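Local structure of tRNA (Adenine(22)-N(1))-methyltransferase (Mycoplasma capricolum subsp. capricolum, 6QE6) at residues A[82-85]-A[86-89]; A[200-203]-A[204-208]; A[226-229]-A[230-234]. The protein probably methylates N1 of adenine 22 in tRNA, using S-adenosyl-L-methionine as methyl donor, and is seen here with the cofactor product S-adenosyl-L-homocysteine bound. All blocks are in the same frame, centred on the assembly; numbering follows the deposited sequence.

Each is a local contact within its own continuous run of chain. Interaction 1 is a surface turn that carries the chain from helix 69-81 into strand 88-92, an outermost strand of the Rossmann-like sheet. Interactions 2 and 3 lie on the far side of the chain's centre, on helices 200-217 and 225-244, which follow each other and pack together; the nearest atoms of interactions 2 and 3 are about 6 Å apart, with no touch between them. Interaction 2 is partly buried and dominated by aromatic and aliphatic packing, whereas interaction 3 is mostly surface, with one buried isoleucine. The chemistry differs accordingly: one doubly used carbonyl and a bridging water in the turn, regular i to i+4 bonds in the helices.

Interaction 1 (A[82-85]-A[86-89]); sequences FGLT and GQIF
At the turn, the carbonyl of Leu84 receives two backbone hydrogen bonds, from Gln87 N at 2.9 Å and from Ile88 N at 2.9 Å. This is the tight connection between helix 69-81 and edge strand 88-92 of the Rossmann-like methyltransferase sheet. The two donors approach differently: Gln87 N stands 52° out of the carbonyl plane, while Ile88 N lies nearly in line with C=O, at 175°. Just upstream, Gly83 ends the helix in a Schellman motif with positive phi.

Among the side chains, Leu84 carries most of the contact. Its CD1 meets Ile88 CD1 at 4.2 Å, and both residues also pack on Val54 and Val79, so the turn packs against both helices 48-55 and 69-81. The other branch, CD2, lies 3.4 Å from Gln87 OE1, the two side chains crossing at about a right angle. A bend in the Gln87 chain (chi2 83°) brings OE1 back toward Leu84. Next door, Gln87 and Phe89 pair through their backbones with strand 59-66. A single water ties the turn together: it accepts from Gly86 N at 2.6 Å and donates to Gly83 O and to Gln87 OE1, the latter at 2.9 Å.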
loop_
_atom_site.group_PDB
_atom_site.type_symbol
_atom_site.label_atom_id
_atom_site.label_comp_id
_atom_site.label_asym_id
_atom_site.label_seq_id
_atom_site.Cartn_x
_atom_site.Cartn_y
_atom_site.Cartn_z
ATOM N N PHE A 82 -11.467 -17.603 17.280
ATOM C CA PHE A 82 -10.320 -17.231 18.105
ATOM C C PHE A 82 -10.716 -16.468 19.358
ATOM O O PHE A 82 -9.840 -16.125 20.159
ATOM C CB PHE A 82 -9.318 -16.400 17.297
ATOM C CG PHE A 82 -8.620 -17.179 16.213
ATOM C CD1 PHE A 82 -7.490 -17.937 16.495
ATOM C CD2 PHE A 82 -9.086 -17.145 14.912
ATOM C CE1 PHE A 82 -6.849 -18.648 15.505
ATOM C CE2 PHE A 82 -8.445 -17.867 13.922
ATOM C CZ PHE A 82 -7.331 -18.612 14.222
ATOM N N GLY A 83 -12.004 -16.190 19.541
ATOM C CA GLY A 83 -12.490 -15.539 20.746
ATOM C C GLY A 83 -12.201 -14.056 20.817
ATOM O O GLY A 83 -11.924 -13.535 21.909
ATOM N N LEU A 84 -12.280 -13.350 19.683
ATOM C CA LEU A 84 -11.865 -11.953 19.612
ATOM C C LEU A 84 -13.008 -11.003 19.264
ATOM O O LEU A 84 -12.751 -9.865 18.866
ATOM C CB LEU A 84 -10.716 -11.800 18.612
ATOM C CG LEU A 84 -9.416 -12.477 19.064
ATOM C CD1 LEU A 84 -8.307 -12.413 18.022
ATOM C CD2 LEU A 84 -8.936 -11.894 20.402
ATOM N N THR A 85 -14.266 -11.424 19.428
ATOM C CA THR A 85 -15.376 -10.572 19.011
ATOM C C THR A 85 -15.443 -9.273 19.801
ATOM O O THR A 85 -16.015 -8.294 19.307
ATOM C CB THR A 85 -16.716 -11.296 19.146
ATOM O OG1 THR A 85 -17.033 -11.439 20.533
ATOM C CG2 THR A 85 -16.648 -12.668 18.492
ATOM N N GLY A 86 -14.876 -9.234 21.005
ATOM C CA GLY A 86 -14.802 -7.989 21.742
ATOM C C GLY A 86 -13.675 -7.055 21.355
ATOM O O GLY A 86 -13.561 -5.970 21.939
ATOM N N GLN A 87 -12.835 -7.446 20.393
ATOM C CA GLN A 87 -11.680 -6.647 20.000
ATOM C C GLN A 87 -11.675 -6.370 18.502
ATOM O O GLN A 87 -11.105 -5.368 18.067
ATOM C CB GLN A 87 -10.372 -7.326 20.400
ATOM C CG GLN A 87 -10.110 -7.379 21.917
ATOM C CD GLN A 87 -10.822 -8.553 22.628
ATOM O OE1 GLN A 87 -10.795 -9.699 22.164
ATOM N NE2 GLN A 87 -11.451 -8.258 23.771
ATOM N N ILE A 88 -12.287 -7.239 17.697
ATOM C CA ILE A 88 -12.337 -7.042 16.254
ATOM C C ILE A 88 -13.791 -6.930 15.820
ATOM O O ILE A 88 -14.642 -7.704 16.267
ATOM C CB ILE A 88 -11.607 -8.175 15.511
ATOM C CG1 ILE A 88 -10.155 -8.220 15.976
ATOM C CG2 ILE A 88 -11.664 -7.980 14.006
ATOM C CD1 ILE A 88 -9.364 -9.340 15.366
ATOM N N PHE A 89 -14.077 -5.954 14.959
ATOM C CA PHE A 89 -15.440 -5.607 14.566
ATOM C C PHE A 89 -15.505 -5.582 13.052
ATOM O O PHE A 89 -14.725 -4.871 12.415
ATOM C CB PHE A 89 -15.848 -4.239 15.137
ATOM C CG PHE A 89 -15.677 -4.134 16.620
ATOM C CD1 PHE A 89 -16.634 -4.645 17.478
ATOM C CD2 PHE A 89 -14.546 -3.550 17.162
ATOM C CE1 PHE A 89 -16.462 -4.577 18.857
ATOM C CE2 PHE A 89 -14.370 -3.468 18.550
ATOM C CZ PHE A 89 -15.323 -3.982 19.393
HETATM O O HOH W 1 -13.468 -10.847 22.536
#

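Interaction 2 (A[200-203]-A[204-208])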
loop_
_atom_site.group_PDB
_atom_site.type_symbol
_atom_site.label_atom_id
_atom_site.label_comp_id
_atom_site.label_asym_id
_atom_site.label_seq_id
_atom_site.Cartn_x
_atom_site.Cartn_y
_atom_site.Cartn_z
ATOM N N SER A 200 18.756 -5.061 -5.236
ATOM C CA SER A 200 18.896 -5.853 -6.459
ATOM C C SER A 200 17.562 -6.406 -6.949
ATOM O O SER A 200 17.372 -6.566 -8.160
ATOM C CB SER A 200 19.899 -6.994 -6.250
ATOM O OG SER A 200 19.848 -7.495 -4.920
ATOM N N LEU A 201 16.627 -6.703 -6.050
ATOM C CA LEU A 201 15.314 -7.158 -6.503
ATOM C C LEU A 201 14.630 -6.081 -7.348
ATOM O O LEU A 201 14.203 -6.340 -8.483
ATOM C CB LEU A 201 14.444 -7.556 -5.303
ATOM C CG LEU A 201 13.038 -8.102 -5.607
ATOM C CD1 LEU A 201 13.099 -9.447 -6.336
ATOM C CD2 LEU A 201 12.192 -8.232 -4.344
ATOM N N TYR A 202 14.559 -4.851 -6.821
ATOM C CA TYR A 202 13.853 -3.769 -7.510
ATOM C C TYR A 202 14.593 -3.328 -8.769
ATOM O O TYR A 202 13.969 -3.013 -9.792
ATOM C CB TYR A 202 13.655 -2.584 -6.550
ATOM C CG TYR A 202 12.747 -1.494 -7.049
ATOM C CD1 TYR A 202 11.558 -1.792 -7.691
ATOM C CD2 TYR A 202 13.072 -0.149 -6.866
ATOM C CE1 TYR A 202 10.722 -0.788 -8.156
ATOM C CE2 TYR A 202 12.231 0.871 -7.324
ATOM C CZ TYR A 202 11.060 0.541 -7.970
ATOM O OH TYR A 202 10.219 1.530 -8.433
ATOM N N ILE A 203 15.923 -3.275 -8.712
ATOM C CA ILE A 203 16.674 -2.929 -9.911
ATOM C C ILE A 203 16.426 -3.966 -10.997
ATOM O O ILE A 203 16.203 -3.625 -12.166
ATOM C CB ILE A 203 18.172 -2.775 -9.585
ATOM C CG1 ILE A 203 18.383 -1.551 -8.686
ATOM C CG2 ILE A 203 18.975 -2.629 -10.855
ATOM C CD1 ILE A 203 19.761 -1.482 -8.068
ATOM N N SER A 204 16.412 -5.244 -10.617
ATOM C CA SER A 204 16.139 -6.308 -11.577
ATOM C C SER A 204 14.779 -6.111 -12.239
ATOM O O SER A 204 14.653 -6.180 -13.470
ATOM C CB SER A 204 16.211 -7.652 -10.870
ATOM O OG SER A 204 15.998 -8.669 -11.805
ATOM N N TYR A 205 13.757 -5.821 -11.427
ATOM C CA TYR A 205 12.427 -5.540 -11.952
ATOM C C TYR A 205 12.444 -4.368 -12.938
ATOM O O TYR A 205 11.762 -4.404 -13.971
ATOM C CB TYR A 205 11.477 -5.261 -10.789
ATOM C CG TYR A 205 10.091 -4.849 -11.219
ATOM C CD1 TYR A 205 9.101 -5.808 -11.444
ATOM C CD2 TYR A 205 9.769 -3.512 -11.402
ATOM C CE1 TYR A 205 7.835 -5.446 -11.840
ATOM C CE2 TYR A 205 8.508 -3.139 -11.803
ATOM C CZ TYR A 205 7.543 -4.111 -12.013
ATOM O OH TYR A 205 6.278 -3.743 -12.412
ATOM N N LEU A 206 13.218 -3.314 -12.629
ATOM C CA LEU A 206 13.214 -2.114 -13.467
ATOM C C LEU A 206 13.947 -2.356 -14.783
ATOM O O LEU A 206 13.547 -1.824 -15.824
ATOM C CB LEU A 206 13.838 -0.936 -12.715
ATOM C CG LEU A 206 13.003 -0.380 -11.576
ATOM C CD1 LEU A 206 13.759 0.705 -10.826
ATOM C CD2 LEU A 206 11.693 0.148 -12.148
ATOM N N GLU A 207 15.033 -3.137 -14.755
ATOM C CA GLU A 207 15.664 -3.532 -16.007
ATOM C C GLU A 207 14.707 -4.369 -16.849
ATOM O O GLU A 207 14.643 -4.202 -18.070
ATOM C CB GLU A 207 16.978 -4.277 -15.732
ATOM C CG GLU A 207 17.829 -3.589 -14.678
ATOM C CD GLU A 207 19.239 -3.193 -15.132
ATOM O OE1 GLU A 207 19.387 -2.592 -16.226
ATOM O OE2 GLU A 207 20.204 -3.445 -14.363
ATOM N N ASN A 208 13.902 -5.229 -16.211
ATOM C CA ASN A 208 12.927 -5.986 -16.993
ATOM C C ASN A 208 11.848 -5.075 -17.574
ATOM O O ASN A 208 11.340 -5.342 -18.675
ATOM C CB ASN A 208 12.289 -7.103 -16.164
ATOM C CG ASN A 208 11.466 -8.079 -17.036
ATOM O OD1 ASN A 208 11.992 -8.693 -17.976
ATOM N ND2 ASN A 208 10.169 -8.204 -16.737
#
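This is an i to i+4 contact within the first turns of helix 200-217, one of the two long helices that follow the methyltransferase sheet, and its apolar side packs against helix 225-244. The evidence begins with the backbone: four successive bonds run from Ser204, Tyr205, Leu206 and Glu207 N to the carbonyls of Ser200, Leu201, Tyr202 and Ile203. The last, Glu207 N to Ile203 O, is 2.9 Å long and nearly straight, with an N-H...O angle of 167°.

The central side-chain pair is Tyr202 and Leu206. A CH-pi contact places Leu206 CD1 over one ring face, 4.0 Å from the Tyr202 centroid and 17° off the normal, displaced toward the rim near CE2. With CG anti to the backbone N (chi1 -170°), Tyr202 carries its ring to where Leu206 crosses it obliquely and covers one face. Tyr205 comes near the same ring more loosely, its CD2 4.3 Å from Tyr202 CE1, and makes an edge-to-face contact with Tyr168.

On the neighbouring flank, Ile203 and Glu207 run side by side, with Ile203 CG2 3.8 Å from Glu207 OE2. Beyond the segment, Ile203 touches Ile244, and Leu206 touches Ile237 and Ile241. Glu207 OE1 forms a salt bridge with Arg238, and the Tyr202 hydroxyl is hydrogen-bonded to Phe190 O. The buried phenol therefore has its polar end satisfied while its ring packs against aliphatic and aromatic carbon, the latter from Phe161 and Phe196, and the carboxylate adds a charged link to helix 225-244, which Ile203 and Leu206 also meet.

Interaction 3 (A[226-229]-A[230-234]); sequences KYLE and IQNRI
Ile230 reaches back over the carbonyl of Lys226 in an i to i+4 contact near the start of helix 225-244, the chain's last helix. Its CG1 sits 3.2 Å from Lys226 O, the oxygen that also accepts a hydrogen bond from Ile230 N at 2.7 Å. Three further bonds repeat this spacing, from Gln231, Asn232 and Arg233 N to the carbonyls of Tyr227, Leu228 and Glu229.

On the next flank, Tyr227 and Gln231 run alongside each other, with Tyr227 CE1 4.0 Å from Gln231 NE2. Ring and amide planes are nearly perpendicular, 86° apart. Both side chains leave the backbone with CG anti to N, which lets them run side by side; Gln231 then bends at chi2 (86°). Leu228 and Asn232 likewise lie side by side, pointing the same way, Leu228 CD1 lying 3.9 Å from Asn232 OD1.

Farther out, helix 200-217 packs against the apolar members: Ile230 packs on Ile216 and Leu217, Tyr227 also touches Leu217, and Ile220 of the linking loop meets both. Arg233 turns its guanidinium away from the contact, to a salt bridge with Glu189. Around the exposed side of the first turn, the Lys226 chain curls toward the extended Glu229, and their charged ends form a salt bridge, NZ of Lys226 to OE2 of Glu229, at 3.4 Å.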
loop_
_atom_site.group_PDB
_atom_site.type_symbol
_atom_site.label_atom_id
_atom_site.label_comp_id
_atom_site.label_asym_id
_atom_site.label_seq_id
_atom_site.Cartn_x
_atom_site.Cartn_y
_atom_site.Cartn_z
ATOM N N LYS A 226 3.051 7.797 -28.346
ATOM C CA LYS A 226 3.410 6.795 -27.340
ATOM C C LYS A 226 4.880 6.406 -27.438
ATOM O O LYS A 226 5.508 6.118 -26.412
ATOM C CB LYS A 226 2.520 5.547 -27.460
ATOM C CG LYS A 226 1.222 5.639 -26.661
ATOM C CD LYS A 226 1.362 4.959 -25.276
ATOM C CE LYS A 226 0.644 5.729 -24.144
ATOM N NZ LYS A 226 1.382 5.664 -22.833
ATOM N N TYR A 227 5.441 6.399 -28.656
ATOM C CA TYR A 227 6.858 6.097 -28.838
ATOM C C TYR A 227 7.720 7.082 -28.061
ATOM O O TYR A 227 8.659 6.693 -27.360
ATOM C CB TYR A 227 7.210 6.136 -30.329
ATOM C CG TYR A 227 8.611 5.666 -30.668
ATOM C CD1 TYR A 227 9.716 6.485 -30.465
ATOM C CD2 TYR A 227 8.826 4.396 -31.210
ATOM C CE1 TYR A 227 11.008 6.048 -30.775
ATOM C CE2 TYR A 227 10.108 3.950 -31.531
ATOM C CZ TYR A 227 11.194 4.786 -31.314
ATOM O OH TYR A 227 12.467 4.353 -31.634
ATOM N N LEU A 228 7.420 8.372 -28.194
ATOM C CA LEU A 228 8.165 9.389 -27.464
ATOM C C LEU A 228 8.041 9.171 -25.963
ATOM O O LEU A 228 9.044 9.167 -25.241
ATOM C CB LEU A 228 7.658 10.774 -27.865
ATOM C CG LEU A 228 8.166 11.972 -27.071
ATOM C CD1 LEU A 228 9.661 12.188 -27.313
ATOM C CD2 LEU A 228 7.364 13.204 -27.456
ATOM N N GLU A 229 6.810 8.950 -25.486
ATOM C CA GLU A 229 6.560 8.741 -24.060
ATOM C C GLU A 229 7.274 7.498 -23.542
ATOM O O GLU A 229 7.860 7.523 -22.450
ATOM C CB GLU A 229 5.053 8.640 -23.811
ATOM C CG GLU A 229 4.338 9.972 -24.036
ATOM C CD GLU A 229 2.823 9.862 -24.103
ATOM O OE1 GLU A 229 2.165 10.932 -24.160
ATOM O OE2 GLU A 229 2.293 8.723 -24.106
ATOM N N ILE A 230 7.244 6.409 -24.321
ATOM C CA ILE A 230 7.907 5.167 -23.926
ATOM C C ILE A 230 9.422 5.337 -23.931
ATOM O O ILE A 230 10.117 4.850 -23.027
ATOM C CB ILE A 230 7.465 4.016 -24.848
ATOM C CG1 ILE A 230 6.019 3.629 -24.543
ATOM C CG2 ILE A 230 8.372 2.821 -24.672
ATOM C CD1 ILE A 230 5.389 2.803 -25.605
ATOM N N GLN A 231 9.956 6.023 -24.947
ATOM C CA GLN A 231 11.378 6.353 -24.983
ATOM C C GLN A 231 11.792 7.160 -23.756
ATOM O O GLN A 231 12.902 6.991 -23.230
ATOM C CB GLN A 231 11.689 7.122 -26.270
ATOM C CG GLN A 231 13.147 7.527 -26.448
ATOM C CD GLN A 231 14.001 6.424 -27.090
ATOM O OE1 GLN A 231 14.436 5.477 -26.408
ATOM N NE2 GLN A 231 14.244 6.545 -28.409
ATOM N N ASN A 232 10.910 8.050 -23.285
ATOM C CA ASN A 232 11.236 8.856 -22.112
ATOM C C ASN A 232 11.118 8.044 -20.830
ATOM O O ASN A 232 11.947 8.190 -19.923
ATOM C CB ASN A 232 10.345 10.102 -22.049
ATOM C CG ASN A 232 11.052 11.340 -22.578
ATOM O OD1 ASN A 232 10.548 12.027 -23.480
ATOM N ND2 ASN A 232 12.243 11.621 -22.034
ATOM N N ARG A 233 10.100 7.186 -20.735
ATOM C CA ARG A 233 9.998 6.281 -19.597
ATOM C C ARG A 233 11.299 5.499 -19.415
ATOM O O ARG A 233 11.875 5.492 -18.320
ATOM C CB ARG A 233 8.794 5.356 -19.785
ATOM C CG ARG A 233 8.010 5.009 -18.519
ATOM C CD ARG A 233 8.844 4.128 -17.623
ATOM N NE ARG A 233 8.125 3.181 -16.742
ATOM C CZ ARG A 233 7.564 3.489 -15.569
ATOM N NH1 ARG A 233 6.983 2.538 -14.847
ATOM N NH2 ARG A 233 7.571 4.746 -15.119
ATOM N N ILE A 234 11.811 4.896 -20.503
ATOM C CA ILE A 234 13.036 4.094 -20.424
ATOM C C ILE A 234 14.181 4.914 -19.853
ATOM O O ILE A 234 14.906 4.458 -18.963
ATOM C CB ILE A 234 13.421 3.530 -21.804
ATOM C CG1 ILE A 234 12.582 2.309 -22.156
ATOM C CG2 ILE A 234 14.907 3.155 -21.824
ATOM C CD1 ILE A 234 12.546 2.022 -23.621
#